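Local coordinates for TerD domain-containing protein (Streptomyces coelicolor A3, PDB 2QZ7), which is of unknown function but belongs to the TerD family linked with tellurium resistance, and holds sodium ions in the crystal, at residues Ile104-Gly110 against Thr154-Arg160; Leu44-Ala48 against Glu91-Phe95. All coordinates share one frame; numbering follows the deposited sequence.

In the fold
The two contacts illustrate two kinds of contact in a beta sandwich, within a sheet and between sheets. Interaction 1 lies within one sheet, zipping 104-110 to 154-160 by backbone hydrogen bonds; interaction 2 joins the two sheets, setting 44-48 against 91-95 largely through side chains and a sodium ion. Their centres are 12 Å apart, and strands 44-52 and 104-113 are neighbours in one sheet. A probable hydrogen bond from Gly-110 N to Ile-47 O (2.9 Å) ties them, while Val-109 CG2 packs against Ile-46 CG2 at 3.5 Å. Interaction 2 holds three of the four residues of a sodium site; the Val-155 side chain of interaction 1 is about 12 Å from a sodium ion.

Interaction 1 (Ile104-Gly110 against Thr154-Arg160); sequences IARVIVG and TVAEFTR
Arg-106 and Glu-157 reach over one face of the sheet to form a salt bridge. With CG anti to the backbone N (chi1 177°) and the chain straight beyond it, the arginine brings NE to 2.8 Å from Glu-157 OE2. The guanidinium meets that one oxygen side-on, NH2 joining NE at 3.2 Å. OE2 lies in the guanidinium plane, yet the two flat groups stand 84° apart; NH2 uses its anti lone pair, and NE comes from the same anti side but out of the carboxylate plane. Thr-159 CG2 runs alongside Arg-106 CG, and Tyr-51 makes a cation-pi contact with the arginine, whose NH1 is taken up by Pro-56 O and Gly-187 O. On the same face Ile-108 CD1 meets Thr-154 CG2 at 3.6 Å.

The other face is apolar. Val-109 places CG1 between its backbone N and carbonyl carbon (chi1 61°), which sets this methyl 3.8 Å from Ala-156 CB and also near Phe-158 CE2. Beyond the ladder, Arg-160 stretches back so that NE donates an almost straight bond to Ile-104 O (2.9 Å), with the oxygen in the guanidinium plane.

Val-107 and Phe-158 exchange a pair of backbone bonds. Val-109 O accepts from both Val-155 N (2.9 Å) and Ala-156 N (3.3 Å), which is the signature of a classic beta bulge in an antiparallel sheet of this sandwich.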
loop_
_atom_site.group_PDB
_atom_site.type_symbol
_atom_site.label_atom_id
_atom_site.label_comp_id
_atom_site.label_asym_id
_atom_site.label_seq_id
_atom_site.Cartn_x
_atom_site.Cartn_y
_atom_site.Cartn_z
ATOM N N ILE A 104 12.934 -3.818 -12.674
ATOM C CA ILE A 104 12.233 -3.639 -11.378
ATOM C C ILE A 104 12.056 -5.020 -10.732
ATOM O O ILE A 104 11.448 -5.908 -11.323
ATOM C CB ILE A 104 10.855 -2.934 -11.557
ATOM C CG1 ILE A 104 11.064 -1.478 -11.955
ATOM C CG2 ILE A 104 9.955 -3.029 -10.259
ATOM C CD1 ILE A 104 9.850 -0.857 -12.467
ATOM N N ALA A 105 12.559 -5.193 -9.518
ATOM C CA ALA A 105 12.579 -6.508 -8.897
ATOM C C ALA A 105 11.901 -6.576 -7.541
ATOM O O ALA A 105 11.845 -7.665 -6.909
ATOM C CB ALA A 105 14.064 -7.063 -8.804
ATOM N N ARG A 106 11.395 -5.429 -7.083
ATOM C CA ARG A 106 10.709 -5.370 -5.806
ATOM C C ARG A 106 9.624 -4.296 -5.846
ATOM O O ARG A 106 9.845 -3.198 -6.396
ATOM C CB ARG A 106 11.728 -5.082 -4.691
ATOM C CG ARG A 106 11.141 -4.924 -3.294
ATOM C CD ARG A 106 12.334 -4.979 -2.260
ATOM N NE ARG A 106 11.811 -4.915 -0.899
ATOM C CZ ARG A 106 11.775 -3.833 -0.123
ATOM N NH1 ARG A 106 12.240 -2.659 -0.536
ATOM N NH2 ARG A 106 11.260 -3.940 1.091
ATOM N N VAL A 107 8.465 -4.637 -5.277
ATOM C CA VAL A 107 7.366 -3.727 -5.106
ATOM C C VAL A 107 6.885 -3.793 -3.655
ATOM O O VAL A 107 6.745 -4.882 -3.086
ATOM C CB VAL A 107 6.174 -4.054 -6.078
ATOM C CG1 VAL A 107 5.013 -3.038 -5.866
ATOM C CG2 VAL A 107 6.670 -4.038 -7.515
ATOM N N ILE A 108 6.652 -2.641 -3.041
ATOM C CA ILE A 108 6.022 -2.655 -1.753
ATOM C C ILE A 108 4.785 -1.806 -1.709
ATOM O O ILE A 108 4.750 -0.717 -2.275
ATOM C CB ILE A 108 7.022 -2.474 -0.570
ATOM C CG1 ILE A 108 6.420 -2.100 0.761
ATOM C CG2 ILE A 108 8.212 -1.600 -0.854
ATOM C CD1 ILE A 108 7.394 -2.804 1.852
ATOM N N VAL A 109 3.745 -2.330 -1.077
ATOM C CA VAL A 109 2.473 -1.577 -1.033
ATOM C C VAL A 109 2.079 -1.404 0.420
ATOM O O VAL A 109 2.339 -2.274 1.241
ATOM C CB VAL A 109 1.372 -2.271 -1.897
ATOM C CG1 VAL A 109 1.086 -3.628 -1.387
ATOM C CG2 VAL A 109 0.071 -1.429 -1.936
ATOM N N GLY A 110 1.503 -0.248 0.723
ATOM C CA GLY A 110 1.078 0.091 2.067
ATOM C C GLY A 110 -0.108 1.054 2.037
ATOM O O GLY A 110 -0.702 1.322 0.964
ATOM N N THR A 154 3.242 -0.408 5.821
ATOM C CA THR A 154 3.377 -1.321 4.658
ATOM C C THR A 154 2.477 -2.509 4.966
ATOM O O THR A 154 2.220 -2.779 6.157
ATOM C CB THR A 154 4.834 -1.786 4.451
ATOM O OG1 THR A 154 5.342 -2.318 5.682
ATOM C CG2 THR A 154 5.674 -0.597 4.052
ATOM N N VAL A 155 1.953 -3.189 3.934
ATOM C CA VAL A 155 1.187 -4.409 4.162
ATOM C C VAL A 155 1.765 -5.627 3.391
ATOM O O VAL A 155 1.626 -6.767 3.870
ATOM C CB VAL A 155 -0.365 -4.267 3.874
ATOM C CG1 VAL A 155 -0.987 -2.996 4.564
ATOM C CG2 VAL A 155 -0.641 -4.267 2.425
ATOM N N ALA A 156 2.398 -5.404 2.224
ATOM C CA ALA A 156 2.810 -6.539 1.366
ATOM C C ALA A 156 4.036 -6.207 0.540
ATOM O O ALA A 156 4.198 -5.064 0.067
ATOM C CB ALA A 156 1.634 -6.957 0.424
ATOM N N GLU A 157 4.870 -7.218 0.328
ATOM C CA GLU A 157 6.055 -7.072 -0.499
ATOM C C GLU A 157 5.977 -8.083 -1.657
ATOM O O GLU A 157 5.698 -9.256 -1.417
ATOM C CB GLU A 157 7.315 -7.373 0.346
ATOM C CG GLU A 157 8.587 -7.263 -0.428
ATOM C CD GLU A 157 9.787 -7.829 0.273
ATOM O OE1 GLU A 157 9.838 -9.070 0.470
ATOM O OE2 GLU A 157 10.698 -7.037 0.586
ATOM N N PHE A 158 6.217 -7.635 -2.887
ATOM C CA PHE A 158 6.410 -8.538 -4.020
ATOM C C PHE A 158 7.863 -8.418 -4.493
ATOM O O PHE A 158 8.397 -7.304 -4.637
ATOM C CB PHE A 158 5.417 -8.249 -5.155
ATOM C CG PHE A 158 3.988 -8.061 -4.669
ATOM C CD1 PHE A 158 3.180 -9.163 -4.406
ATOM C CD2 PHE A 158 3.487 -6.794 -4.454
ATOM C CE1 PHE A 158 1.872 -8.994 -3.914
ATOM C CE2 PHE A 158 2.158 -6.588 -4.010
ATOM C CZ PHE A 158 1.368 -7.701 -3.710
ATOM N N THR A 159 8.515 -9.571 -4.677
ATOM C CA THR A 159 9.908 -9.638 -5.127
ATOM C C THR A 159 10.031 -10.751 -6.161
ATOM O O THR A 159 9.261 -11.726 -6.130
ATOM C CB THR A 159 10.924 -9.886 -3.952
ATOM O OG1 THR A 159 10.578 -11.081 -3.260
ATOM C CG2 THR A 159 10.917 -8.742 -2.958
ATOM N N ARG A 160 10.984 -10.598 -7.082
ATOM C CA ARG A 160 11.282 -11.629 -8.090
ATOM C C ARG A 160 12.223 -12.753 -7.592
ATOM O O ARG A 160 13.196 -12.521 -6.848
ATOM C CB ARG A 160 11.924 -11.016 -9.349
ATOM C CG ARG A 160 11.068 -10.026 -10.145
ATOM C CD ARG A 160 11.837 -9.592 -11.413
ATOM N NE ARG A 160 11.105 -8.614 -12.224
ATOM C CZ ARG A 160 10.256 -8.956 -13.194
ATOM N NH1 ARG A 160 10.042 -10.235 -13.450
ATOM N NH2 ARG A 160 9.607 -8.036 -13.900
#

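Interaction 2 (Leu44-Ala48 against Glu91-Phe95). With NA (sodium ion), chain D.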
loop_
_atom_site.group_PDB
_atom_site.type_symbol
_atom_site.label_atom_id
_atom_site.label_comp_id
_atom_site.label_asym_id
_atom_site.label_seq_id
_atom_site.Cartn_x
_atom_site.Cartn_y
_atom_site.Cartn_z
ATOM N N LEU A 44 -7.415 8.211 3.596
ATOM C CA LEU A 44 -6.442 7.108 3.519
ATOM C C LEU A 44 -6.145 6.840 2.071
ATOM O O LEU A 44 -7.018 6.993 1.211
ATOM C CB LEU A 44 -6.944 5.799 4.136
ATOM C CG LEU A 44 -6.857 5.658 5.670
ATOM C CD1 LEU A 44 -7.779 6.681 6.428
ATOM C CD2 LEU A 44 -7.163 4.236 6.085
ATOM N N ASP A 45 -4.884 6.494 1.817
ATOM C CA ASP A 45 -4.399 6.165 0.471
ATOM C C ASP A 45 -3.669 4.863 0.477
ATOM O O ASP A 45 -2.760 4.633 1.314
ATOM C CB ASP A 45 -3.396 7.207 -0.037
ATOM C CG ASP A 45 -4.067 8.528 -0.438
ATOM O OD1 ASP A 45 -5.251 8.533 -0.850
ATOM O OD2 ASP A 45 -3.391 9.585 -0.349
ATOM N N ILE A 46 -4.006 4.023 -0.501
ATOM C CA ILE A 46 -3.089 2.933 -0.869
ATOM C C ILE A 46 -1.931 3.581 -1.627
ATOM O O ILE A 46 -2.143 4.394 -2.554
ATOM C CB ILE A 46 -3.743 1.887 -1.805
ATOM C CG1 ILE A 46 -5.007 1.239 -1.156
ATOM C CG2 ILE A 46 -2.690 0.758 -2.154
ATOM C CD1 ILE A 46 -5.824 0.326 -2.191
ATOM N N ILE A 47 -0.713 3.209 -1.257
ATOM C CA ILE A 47 0.485 3.744 -1.916
ATOM C C ILE A 47 1.392 2.580 -2.225
ATOM O O ILE A 47 1.583 1.732 -1.371
ATOM C CB ILE A 47 1.253 4.726 -0.959
ATOM C CG1 ILE A 47 0.341 5.915 -0.533
ATOM C CG2 ILE A 47 2.519 5.220 -1.643
ATOM C CD1 ILE A 47 1.028 6.869 0.519
ATOM N N ALA A 48 1.980 2.541 -3.426
ATOM C CA ALA A 48 3.019 1.543 -3.736
ATOM C C ALA A 48 4.264 2.212 -4.325
ATOM O O ALA A 48 4.181 3.309 -4.888
ATOM C CB ALA A 48 2.491 0.481 -4.731
ATOM N N GLU A 91 -11.345 1.802 -2.194
ATOM C CA GLU A 91 -10.152 2.156 -2.917
ATOM C C GLU A 91 -9.462 0.872 -3.332
ATOM O O GLU A 91 -9.467 -0.092 -2.592
ATOM C CB GLU A 91 -9.234 3.024 -2.032
ATOM C CG GLU A 91 -7.892 3.453 -2.704
ATOM C CD GLU A 91 -7.392 4.792 -2.196
ATOM O OE1 GLU A 91 -8.243 5.672 -1.882
ATOM O OE2 GLU A 91 -6.161 4.994 -2.146
ATOM N N GLU A 92 -8.879 0.831 -4.514
ATOM C CA GLU A 92 -8.216 -0.400 -4.923
ATOM C C GLU A 92 -7.044 -0.088 -5.849
ATOM O O GLU A 92 -7.058 0.914 -6.583
ATOM C CB GLU A 92 -9.214 -1.337 -5.634
ATOM C CG GLU A 92 -9.494 -0.960 -7.088
ATOM C CD GLU A 92 -8.464 -1.572 -8.086
ATOM O OE1 GLU A 92 -7.943 -2.661 -7.833
ATOM O OE2 GLU A 92 -8.195 -0.969 -9.136
HETATM N N MSE A 93 -6.054 -0.971 -5.831
HETATM C CA MSE A 93 -4.920 -0.857 -6.717
HETATM C C MSE A 93 -4.631 -2.248 -7.270
HETATM O O MSE A 93 -4.428 -3.212 -6.501
HETATM C CB MSE A 93 -3.683 -0.350 -5.923
HETATM C CG MSE A 93 -2.464 -0.046 -6.849
HETATM SE SE MSE A 93 -0.946 0.665 -5.927
HETATM C CE MSE A 93 -1.684 2.398 -5.554
ATOM N N THR A 94 -4.612 -2.357 -8.597
ATOM C CA THR A 94 -4.258 -3.628 -9.270
ATOM C C THR A 94 -2.849 -3.603 -9.908
ATOM O O THR A 94 -2.525 -2.683 -10.642
ATOM C CB THR A 94 -5.330 -3.944 -10.315
ATOM O OG1 THR A 94 -6.602 -4.056 -9.663
ATOM C CG2 THR A 94 -5.030 -5.242 -11.122
ATOM N N PHE A 95 -2.051 -4.652 -9.691
ATOM C CA PHE A 95 -0.714 -4.751 -10.264
ATOM C C PHE A 95 -0.638 -5.873 -11.258
ATOM O O PHE A 95 -1.001 -7.008 -10.934
ATOM C CB PHE A 95 0.373 -5.063 -9.199
ATOM C CG PHE A 95 0.350 -4.152 -7.997
ATOM C CD1 PHE A 95 1.441 -3.311 -7.742
ATOM C CD2 PHE A 95 -0.741 -4.127 -7.125
ATOM C CE1 PHE A 95 1.442 -2.481 -6.646
ATOM C CE2 PHE A 95 -0.738 -3.279 -6.000
ATOM C CZ PHE A 95 0.375 -2.476 -5.776
HETATM NA NA NA D . -7.525 7.719 -0.988
HETATM O O HOH W 1 -3.989 6.175 -3.259
HETATM O O HOH W 2 -7.764 9.322 -2.456
#
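The Phe-95 ring meets Ala-48 at its edge: the alanine CB lies near the ring plane, 3.7 Å from CE1. Val-26, Val-28, Ile-75 and Val-107 also touch this side chain, in the apolar interior between the sheets. Two carboxylates, of Asp-45 and Glu-91, face the sodium ion, their planes 33° apart. Glu-91 OE2 receives Ile-46 N from above its plane at 2.9 Å, whereas OE1 binds the sodium ion. Glu-91 reaches across on a chain that leaves the backbone N trans (chi1 179°) and stays extended; Ile-46 runs past it in the opposite direction, with CD1 3.8 Å from Glu-91 CG. A water donates to both Glu-91 OE2 and Ile-46 O, bridging acceptor to acceptor and giving OE2 a second donor.

Leu-44 O and Asp-45 OD1, each 2.4 Å from the sodium ion, supply further ligands, and Ser-81 O and a water join them. Hydrogen bonds with His-43 at OD1 and His-114 at OD2 probably steady the Asp-45 carboxylate.

Farther along, an extended chain carries the SE of the selenomethionine Met-93 to 3.6 Å from Ala-48 CB, and the bend at the last torsion turns CE to 3.9 Å from Ile-46 CG2. The two strand segments run nearly parallel, 9° apart in direction with axes 7.5 Å from each other, but belong to different sheets. This is face-to-face packing of a beta sandwich, with a sodium site bridging strands of both sheets.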